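Local coordinates for protein superoxide dismutase (PDB 3JS4) that probably destroys toxic superoxide radicals, dismuting them to oxygen and hydrogen peroxide by cycling the redox state of an active-site iron, at residues 122-127 with 160-165; 143-148 with 164-169; 180-185 with 215-220. One frame throughout, in Å; residues are numbered along the deposited sequence.

All three contacts lie in the C-terminal alpha/beta domain of the iron/manganese superoxide dismutase fold and tie helices or a loop to its three-stranded antiparallel sheet. Contacts 1 and 2 share the edge strand 161-168: its start meets helix 118-128, and its end meets the segment leaving helix 131-144, with centres about 19 Å apart. Contact 3 comes later in the chain, where the other outer strand, 179-186, packs on helix 214-223; its centre lies about 13 Å from that of contact 1 and 18 Å from that of contact 2. Leu162 touches Leu182, so contacts 1 and 3 meet. Contact 2 lies near the iron, and strand 179-186 leads to Asp186, an iron ligand.

Contact 1: residues 122-127 with 160-165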
loop_
_atom_site.group_PDB
_atom_site.type_symbol
_atom_site.label_atom_id
_atom_site.label_comp_id
_atom_site.label_asym_id
_atom_site.label_seq_id
_atom_site.Cartn_x
_atom_site.Cartn_y
_atom_site.Cartn_z
ATOM N N GLU A 122 2.960 18.632 13.292
ATOM C CA GLU A 122 4.294 18.675 13.915
ATOM C C GLU A 122 5.172 17.509 13.516
ATOM O O GLU A 122 6.355 17.688 13.214
ATOM C CB GLU A 122 4.204 18.661 15.439
ATOM C CG GLU A 122 3.765 19.941 16.085
ATOM C CD GLU A 122 3.654 19.777 17.587
ATOM O OE1 GLU A 122 3.849 18.639 18.073
ATOM O OE2 GLU A 122 3.385 20.777 18.290
ATOM N N MET A 123 4.606 16.307 13.555
ATOM C CA MET A 123 5.340 15.124 13.160
ATOM C C MET A 123 5.772 15.204 11.694
ATOM O O MET A 123 6.874 14.785 11.353
ATOM C CB MET A 123 4.504 13.880 13.396
ATOM C CG MET A 123 5.282 12.612 13.282
ATOM S SD MET A 123 4.351 11.269 14.004
ATOM C CE MET A 123 4.807 11.489 15.724
ATOM N N ILE A 124 4.899 15.744 10.840
ATOM C CA ILE A 124 5.211 15.922 9.423
ATOM C C ILE A 124 6.360 16.924 9.274
ATOM O O ILE A 124 7.325 16.678 8.561
ATOM C CB ILE A 124 3.967 16.402 8.602
ATOM C CG1 ILE A 124 2.937 15.289 8.428
ATOM C CG2 ILE A 124 4.385 16.954 7.233
ATOM C CD1 ILE A 124 3.280 14.283 7.344
ATOM N N GLU A 125 6.233 18.049 9.964
ATOM C CA GLU A 125 7.235 19.119 9.953
ATOM C C GLU A 125 8.577 18.681 10.503
ATOM O O GLU A 125 9.614 18.975 9.911
ATOM C CB GLU A 125 6.712 20.351 10.704
ATOM C CG GLU A 125 6.178 21.416 9.767
ATOM C CD GLU A 125 5.104 22.306 10.379
ATOM O OE1 GLU A 125 5.190 22.644 11.579
ATOM O OE2 GLU A 125 4.177 22.684 9.638
ATOM N N HIS A 126 8.546 17.991 11.643
ATOM C CA HIS A 126 9.724 17.374 12.244
ATOM C C HIS A 126 10.441 16.412 11.295
ATOM O O HIS A 126 11.663 16.465 11.175
ATOM C CB HIS A 126 9.335 16.651 13.545
ATOM C CG HIS A 126 10.407 15.760 14.099
ATOM N ND1 HIS A 126 11.620 16.240 14.548
ATOM C CD2 HIS A 126 10.438 14.419 14.294
ATOM C CE1 HIS A 126 12.356 15.234 14.983
ATOM N NE2 HIS A 126 11.662 14.118 14.838
ATOM N N SER A 127 9.678 15.554 10.610
ATOM C CA SER A 127 10.266 14.496 9.782
ATOM C C SER A 127 10.714 14.961 8.394
ATOM O O SER A 127 11.725 14.473 7.884
ATOM C CB SER A 127 9.322 13.286 9.648
ATOM O OG SER A 127 8.773 12.893 10.905
ATOM N N LYS A 160 12.530 7.652 15.282
ATOM C CA LYS A 160 11.396 8.338 15.899
ATOM C C LYS A 160 10.807 9.410 14.983
ATOM O O LYS A 160 10.559 10.544 15.404
ATOM C CB LYS A 160 11.760 8.919 17.278
ATOM C CG LYS A 160 11.418 8.003 18.427
ATOM C CD LYS A 160 12.556 7.071 18.770
ATOM C CE LYS A 160 12.039 5.842 19.490
ATOM N NZ LYS A 160 10.624 6.000 19.932
ATOM N N ALA A 161 10.590 9.047 13.720
ATOM C CA ALA A 161 10.125 10.001 12.737
ATOM C C ALA A 161 9.434 9.237 11.627
ATOM O O ALA A 161 9.626 8.022 11.502
ATOM C CB ALA A 161 11.303 10.813 12.184
ATOM N N LEU A 162 8.603 9.951 10.867
ATOM C CA LEU A 162 8.013 9.442 9.647
ATOM C C LEU A 162 9.113 9.393 8.589
ATOM O O LEU A 162 10.052 10.199 8.619
ATOM C CB LEU A 162 6.865 10.344 9.181
ATOM C CG LEU A 162 5.716 10.615 10.166
ATOM C CD1 LEU A 162 4.785 11.678 9.584
ATOM C CD2 LEU A 162 4.909 9.340 10.473
ATOM N N LYS A 163 9.017 8.413 7.696
ATOM C CA LYS A 163 9.920 8.284 6.559
ATOM C C LYS A 163 9.100 7.888 5.336
ATOM O O LYS A 163 8.025 7.300 5.472
ATOM C CB LYS A 163 10.957 7.186 6.811
ATOM C CG LYS A 163 11.950 7.423 7.964
ATOM C CD LYS A 163 12.943 8.503 7.661
ATOM C CE LYS A 163 13.772 8.847 8.905
ATOM N NZ LYS A 163 14.747 9.920 8.586
ATOM N N VAL A 164 9.615 8.197 4.147
ATOM C CA VAL A 164 9.098 7.596 2.915
ATOM C C VAL A 164 10.117 6.571 2.395
ATOM O O VAL A 164 11.314 6.888 2.283
ATOM C CB VAL A 164 8.820 8.658 1.860
ATOM C CG1 VAL A 164 8.330 8.004 0.555
ATOM C CG2 VAL A 164 7.766 9.687 2.378
ATOM N N VAL A 165 9.658 5.345 2.122
ATOM C CA VAL A 165 10.520 4.344 1.487
ATOM C C VAL A 165 9.781 3.691 0.316
ATOM O O VAL A 165 8.565 3.672 0.300
ATOM C CB VAL A 165 11.004 3.224 2.472
ATOM C CG1 VAL A 165 11.838 3.813 3.632
ATOM C CG2 VAL A 165 9.825 2.402 3.041
HETATM O O HOH W 1 12.353 12.002 8.477
#
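Ser127, on helix 118-128, turns its hydroxyl toward the first residues of strand 161-168 and takes up the backbone N-H of Leu162, with N to OG 2.9 Å and an N-H...O angle of 146°. The serine rotamer makes this possible: chi1 -47° swings OG away from the serine's own carbonyl and back over the preceding turn, where it also donates to Met123 O, OG to O 2.7 Å. Met123 O thus receives Ser127 N and Ser127 OG from opposite faces of its carbonyl plane. Serine suits the place because one small hydroxyl can give to the helix while accepting from the strand. Ala161, whose CB lies 3.5 Å from Ser127 OG, is slim enough to let the helix come close; with Lys160 it forms a G1 beta bulge facing Asp156 at the strand's start.

Leu162 supplies the apolar half. Its side chain points at the helix and crosses that of Met123 at about a right angle, Leu162 CG against Met123 CG at 3.7 Å. With chi1 and chi2 both extended, Met123 SD lies 4.1 Å from Leu162 CD2, and only the terminal methyl turns off at chi3. The other leucine methyl, Leu162 CD1, meets Ile124 CD1 at 3.8 Å; although the CB of Ile124 points away from the strand, its long CG1 branch carries the terminal methyl back. On the sheet side, Leu162 also packs on Leu182 of strand 179-186.

At the outer margin a water donates to Ser127 O and Leu162 O and accepts from Lys163 NZ, bridging the two backbones. The contact therefore couples directional and less directional forces: the hydroxyl takes one N-H and gives one bond, which sets its rotation, while the Leu162, Met123 and Ile124 contacts are apolar and depend less on angle.

Contact 2: residues 143-148 with 164-169; sequences LGQFGS and VVSTAN
The segment leaving helix 131-144 for strand 149-156 runs beside the end of edge strand 161-168 in the C-terminal domain, and Gln145 reaches across from the first to the second. With CG anti to the backbone N and the chain bent at chi2, its amide lies alongside the strand: OE1 comes to 3.0 Å from Ser166 OG, CD rests 3.5 Å from Thr167 O, and NE2 lies 4.0 Å from Ala168 CB. A water donates to OE1, and NE2 makes a weak bond to Phe146 O, 3.4 Å. Glutamine is long enough to span the gap, and its uncharged amide offers both a donor and an acceptor.

Farther along, Asn169 N gives a nearly straight bond to Ser148 O (2.9 Å, 178° at the hydrogen), although the donor stands above the carbonyl plane. Gly147 adopts a phi/psi pair (78°/-151°) at which a CB would press on the carbonyl oxygen of the residue before, so glycine suits it. The side chain of Ser148 is about 9 Å from the bound iron.

Arg200 of helix 200-211 binds Gln145 O and Gly147 O, and Trp188 NE1 binds Asn169 O. Ser166 also packs on Ser141 of helix 131-144, and Thr167 pairs with Trp150 of strand 149-156 through backbone hydrogen bonds.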
loop_
_atom_site.group_PDB
_atom_site.type_symbol
_atom_site.label_atom_id
_atom_site.label_comp_id
_atom_site.label_asym_id
_atom_site.label_seq_id
_atom_site.Cartn_x
_atom_site.Cartn_y
_atom_site.Cartn_z
ATOM N N LEU A 143 8.920 8.197 -8.283
ATOM C CA LEU A 143 9.549 8.273 -9.610
ATOM C C LEU A 143 10.884 7.512 -9.597
ATOM O O LEU A 143 11.414 7.143 -10.658
ATOM C CB LEU A 143 9.733 9.740 -10.048
ATOM C CG LEU A 143 8.466 10.598 -10.136
ATOM C CD1 LEU A 143 8.748 12.096 -10.364
ATOM C CD2 LEU A 143 7.538 10.050 -11.221
ATOM N N GLY A 144 11.396 7.274 -8.387
ATOM C CA GLY A 144 12.673 6.609 -8.170
ATOM C C GLY A 144 12.611 5.085 -8.143
ATOM O O GLY A 144 13.632 4.434 -8.296
ATOM N N GLN A 145 11.414 4.519 -7.944
ATOM C CA GLN A 145 11.240 3.064 -7.936
ATOM C C GLN A 145 11.132 2.525 -9.365
ATOM O O GLN A 145 10.066 2.613 -10.016
ATOM C CB GLN A 145 9.995 2.653 -7.127
ATOM C CG GLN A 145 9.855 1.116 -6.963
ATOM C CD GLN A 145 11.129 0.462 -6.404
ATOM O OE1 GLN A 145 11.606 0.812 -5.316
ATOM N NE2 GLN A 145 11.679 -0.485 -7.147
ATOM N N PHE A 146 12.219 1.933 -9.835
ATOM C CA PHE A 146 12.310 1.509 -11.224
ATOM C C PHE A 146 11.597 0.162 -11.383
ATOM O O PHE A 146 11.787 -0.752 -10.565
ATOM C CB PHE A 146 13.796 1.461 -11.608
ATOM C CG PHE A 146 14.078 1.003 -13.026
ATOM C CD1 PHE A 146 13.662 1.757 -14.126
ATOM C CD2 PHE A 146 14.829 -0.156 -13.253
ATOM C CE1 PHE A 146 13.954 1.341 -15.439
ATOM C CE2 PHE A 146 15.128 -0.578 -14.560
ATOM C CZ PHE A 146 14.685 0.171 -15.655
ATOM N N GLY A 147 10.777 0.036 -12.422
ATOM C CA GLY A 147 9.946 -1.167 -12.568
ATOM C C GLY A 147 8.729 -1.121 -11.656
ATOM O O GLY A 147 8.217 -0.036 -11.338
ATOM N N SER A 148 8.267 -2.299 -11.247
ATOM C CA SER A 148 7.039 -2.433 -10.453
ATOM C C SER A 148 7.341 -2.275 -8.965
ATOM O O SER A 148 8.413 -2.677 -8.510
ATOM C CB SER A 148 6.427 -3.834 -10.680
ATOM O OG SER A 148 6.271 -4.132 -12.069
ATOM N N VAL A 164 9.615 8.197 4.147
ATOM C CA VAL A 164 9.098 7.596 2.915
ATOM C C VAL A 164 10.117 6.571 2.395
ATOM O O VAL A 164 11.314 6.888 2.283
ATOM C CB VAL A 164 8.820 8.658 1.860
ATOM C CG1 VAL A 164 8.330 8.004 0.555
ATOM C CG2 VAL A 164 7.766 9.687 2.378
ATOM N N VAL A 165 9.658 5.345 2.122
ATOM C CA VAL A 165 10.520 4.344 1.487
ATOM C C VAL A 165 9.781 3.691 0.316
ATOM O O VAL A 165 8.565 3.672 0.300
ATOM C CB VAL A 165 11.004 3.224 2.472
ATOM C CG1 VAL A 165 11.838 3.813 3.632
ATOM C CG2 VAL A 165 9.825 2.402 3.041
ATOM N N SER A 166 10.504 3.129 -0.648
ATOM C CA SER A 166 9.844 2.341 -1.679
ATOM C C SER A 166 10.299 0.878 -1.654
ATOM O O SER A 166 11.376 0.533 -1.115
ATOM C CB SER A 166 10.020 2.961 -3.065
ATOM O OG SER A 166 11.394 3.122 -3.389
ATOM N N THR A 167 9.444 0.014 -2.186
ATOM C CA THR A 167 9.795 -1.387 -2.331
ATOM C C THR A 167 9.571 -1.872 -3.769
ATOM O O THR A 167 8.770 -1.300 -4.526
ATOM C CB THR A 167 8.986 -2.256 -1.373
ATOM O OG1 THR A 167 7.581 -2.064 -1.628
ATOM C CG2 THR A 167 9.320 -1.892 0.097
ATOM N N ALA A 168 10.299 -2.929 -4.119
ATOM C CA ALA A 168 10.150 -3.596 -5.415
ATOM C C ALA A 168 9.052 -4.663 -5.371
ATOM O O ALA A 168 8.897 -5.363 -4.377
ATOM C CB ALA A 168 11.503 -4.237 -5.843
ATOM N N ASN A 169 8.315 -4.781 -6.479
ATOM C CA ASN A 169 7.429 -5.912 -6.742
ATOM C C ASN A 169 6.414 -6.104 -5.618
ATOM O O ASN A 169 5.542 -5.246 -5.465
ATOM C CB ASN A 169 8.251 -7.158 -7.076
ATOM C CG ASN A 169 9.119 -6.953 -8.312
ATOM O OD1 ASN A 169 8.772 -6.174 -9.216
ATOM N ND2 ASN A 169 10.236 -7.647 -8.364
HETATM O O HOH W 2 13.505 -0.475 -3.660
#

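Contact 3: residues 180-185 with 215-220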
loop_
_atom_site.group_PDB
_atom_site.type_symbol
_atom_site.label_atom_id
_atom_site.label_comp_id
_atom_site.label_asym_id
_atom_site.label_seq_id
_atom_site.Cartn_x
_atom_site.Cartn_y
_atom_site.Cartn_z
ATOM N N LEU A 180 6.819 0.727 10.769
ATOM C CA LEU A 180 5.372 0.534 10.807
ATOM C C LEU A 180 4.733 1.206 9.587
ATOM O O LEU A 180 4.846 2.420 9.433
ATOM C CB LEU A 180 4.782 1.097 12.110
ATOM C CG LEU A 180 3.254 1.160 12.223
ATOM C CD1 LEU A 180 2.653 -0.186 12.633
ATOM C CD2 LEU A 180 2.836 2.249 13.205
ATOM N N PRO A 181 4.079 0.417 8.708
ATOM C CA PRO A 181 3.471 1.048 7.518
ATOM C C PRO A 181 2.228 1.841 7.894
ATOM O O PRO A 181 1.449 1.397 8.747
ATOM C CB PRO A 181 3.093 -0.144 6.620
ATOM C CG PRO A 181 2.985 -1.325 7.546
ATOM C CD PRO A 181 3.908 -1.053 8.723
ATOM N N LEU A 182 2.046 2.993 7.249
ATOM C CA LEU A 182 0.919 3.886 7.514
ATOM C C LEU A 182 0.014 4.117 6.311
ATOM O O LEU A 182 -1.201 4.274 6.470
ATOM C CB LEU A 182 1.412 5.242 8.034
ATOM C CG LEU A 182 2.360 5.259 9.243
ATOM C CD1 LEU A 182 2.858 6.691 9.535
ATOM C CD2 LEU A 182 1.705 4.642 10.499
ATOM N N ALA A 183 0.622 4.186 5.122
ATOM C CA ALA A 183 -0.113 4.333 3.853
ATOM C C ALA A 183 0.771 3.887 2.705
ATOM O O ALA A 183 2.004 3.945 2.808
ATOM C CB ALA A 183 -0.558 5.796 3.638
ATOM N N THR A 184 0.152 3.452 1.600
ATOM C CA THR A 184 0.920 3.067 0.434
ATOM C C THR A 184 0.264 3.594 -0.846
ATOM O O THR A 184 -0.947 3.812 -0.905
ATOM C CB THR A 184 1.151 1.518 0.336
ATOM O OG1 THR A 184 2.129 1.219 -0.669
ATOM C CG2 THR A 184 -0.137 0.764 -0.010
ATOM N N MET A 185 1.104 3.782 -1.851
ATOM C CA MET A 185 0.718 4.111 -3.206
ATOM C C MET A 185 1.359 3.080 -4.143
ATOM O O MET A 185 2.596 2.967 -4.225
ATOM C CB MET A 185 1.222 5.510 -3.556
ATOM C CG MET A 185 1.022 5.864 -5.029
ATOM S SD MET A 185 1.645 7.506 -5.466
ATOM C CE MET A 185 3.428 7.303 -5.282
ATOM N N ASP A 215 -6.838 10.263 7.411
ATOM C CA ASP A 215 -7.539 9.628 8.545
ATOM C C ASP A 215 -6.965 8.229 8.800
ATOM O O ASP A 215 -6.881 7.779 9.950
ATOM C CB ASP A 215 -9.056 9.496 8.310
ATOM C CG ASP A 215 -9.722 10.814 7.894
ATOM O OD1 ASP A 215 -9.191 11.898 8.240
ATOM O OD2 ASP A 215 -10.781 10.755 7.207
ATOM N N PHE A 216 -6.597 7.533 7.723
ATOM C CA PHE A 216 -6.010 6.204 7.863
ATOM C C PHE A 216 -4.641 6.286 8.564
ATOM O O PHE A 216 -4.409 5.615 9.574
ATOM C CB PHE A 216 -5.937 5.487 6.507
ATOM C CG PHE A 216 -5.524 4.034 6.595
ATOM C CD1 PHE A 216 -6.317 3.106 7.277
ATOM C CD2 PHE A 216 -4.352 3.595 5.981
ATOM C CE1 PHE A 216 -5.941 1.756 7.348
ATOM C CE2 PHE A 216 -3.966 2.264 6.040
ATOM C CZ PHE A 216 -4.752 1.339 6.716
ATOM N N VAL A 217 -3.750 7.119 8.032
ATOM C CA VAL A 217 -2.438 7.386 8.614
ATOM C C VAL A 217 -2.507 7.704 10.111
ATOM O O VAL A 217 -1.844 7.043 10.928
ATOM C CB VAL A 217 -1.770 8.570 7.888
ATOM C CG1 VAL A 217 -0.387 8.836 8.464
ATOM C CG2 VAL A 217 -1.693 8.295 6.384
ATOM N N LEU A 218 -3.307 8.720 10.450
ATOM C CA LEU A 218 -3.500 9.151 11.834
ATOM C C LEU A 218 -4.015 8.030 12.710
ATOM O O LEU A 218 -3.447 7.766 13.779
ATOM C CB LEU A 218 -4.445 10.362 11.901
ATOM C CG LEU A 218 -4.763 10.959 13.272
ATOM C CD1 LEU A 218 -3.494 11.430 14.000
ATOM C CD2 LEU A 218 -5.791 12.108 13.147
ATOM N N GLY A 219 -5.064 7.360 12.237
ATOM C CA GLY A 219 -5.682 6.256 12.954
ATOM C C GLY A 219 -4.704 5.146 13.290
ATOM O O GLY A 219 -4.754 4.590 14.391
ATOM N N ARG A 220 -3.806 4.826 12.355
ATOM C CA ARG A 220 -2.791 3.807 12.595
ATOM C C ARG A 220 -1.699 4.223 13.585
ATOM O O ARG A 220 -1.244 3.385 14.372
ATOM C CB ARG A 220 -2.183 3.314 11.291
ATOM C CG ARG A 220 -3.103 2.338 10.574
ATOM C CD ARG A 220 -2.475 1.807 9.315
ATOM N NE ARG A 220 -1.201 1.105 9.526
ATOM C CZ ARG A 220 -1.068 -0.145 9.974
ATOM N NH1 ARG A 220 -2.124 -0.864 10.340
ATOM N NH2 ARG A 220 0.139 -0.673 10.072
#
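A classic beta bulge in strand 179-186, where Leu182 and Ala183 both face Leu153, forms part of the sheet side of this contact, and helix 214-223 packs against it almost antiparallel (171° between the short axes). Arg220 makes the polar link. NE and NH2 grip the same acceptor, Pro181 O, each at 2.8 Å, so that the oxygen sits at the edge of the guanidinium and close to its plane. A fork to one atom bends both bonds, with N-H...O angles of 143° for NE and 141° for NH2. The side chain leaves the helix extended through chi2 and turns at chi3, which brings the guanidinium to the carbonyl. Arginine suits the place because its adjacent N-H groups can share one oxygen while its aliphatic stem meets an apolar neighbour: Arg220 CD lies over one face of the Phe216 ring, offset toward the rim. The guanidinium itself passes Leu180, Arg220 NH2 to Leu180 CD1 3.6 Å.

Val217 faces the bulge with both branches. Its CG1, anti to the backbone N, meets Leu182 CD1 at 4.0 Å, the two side chains crossing at about a right angle, and its CG2 touches Ala183 CB at 3.9 Å. Branching at CB lets valine put one methyl on each partner. Leu182 O is buried here without a hydrogen-bonding partner; Phe216 CD2 comes to 3.3 Å from it, a meeting of carbon with oxygen only.

Phe103 of helix 89-106 meets the Phe216 ring edge-to-face and also touches Pro181 and Arg220, joining the alpha-hairpin domain to the sheet. Val217 reaches Leu153 of the central strand 149-156, and farther along Met185 packs against Tyr203, Ile204 and Phe207 of helix 200-211.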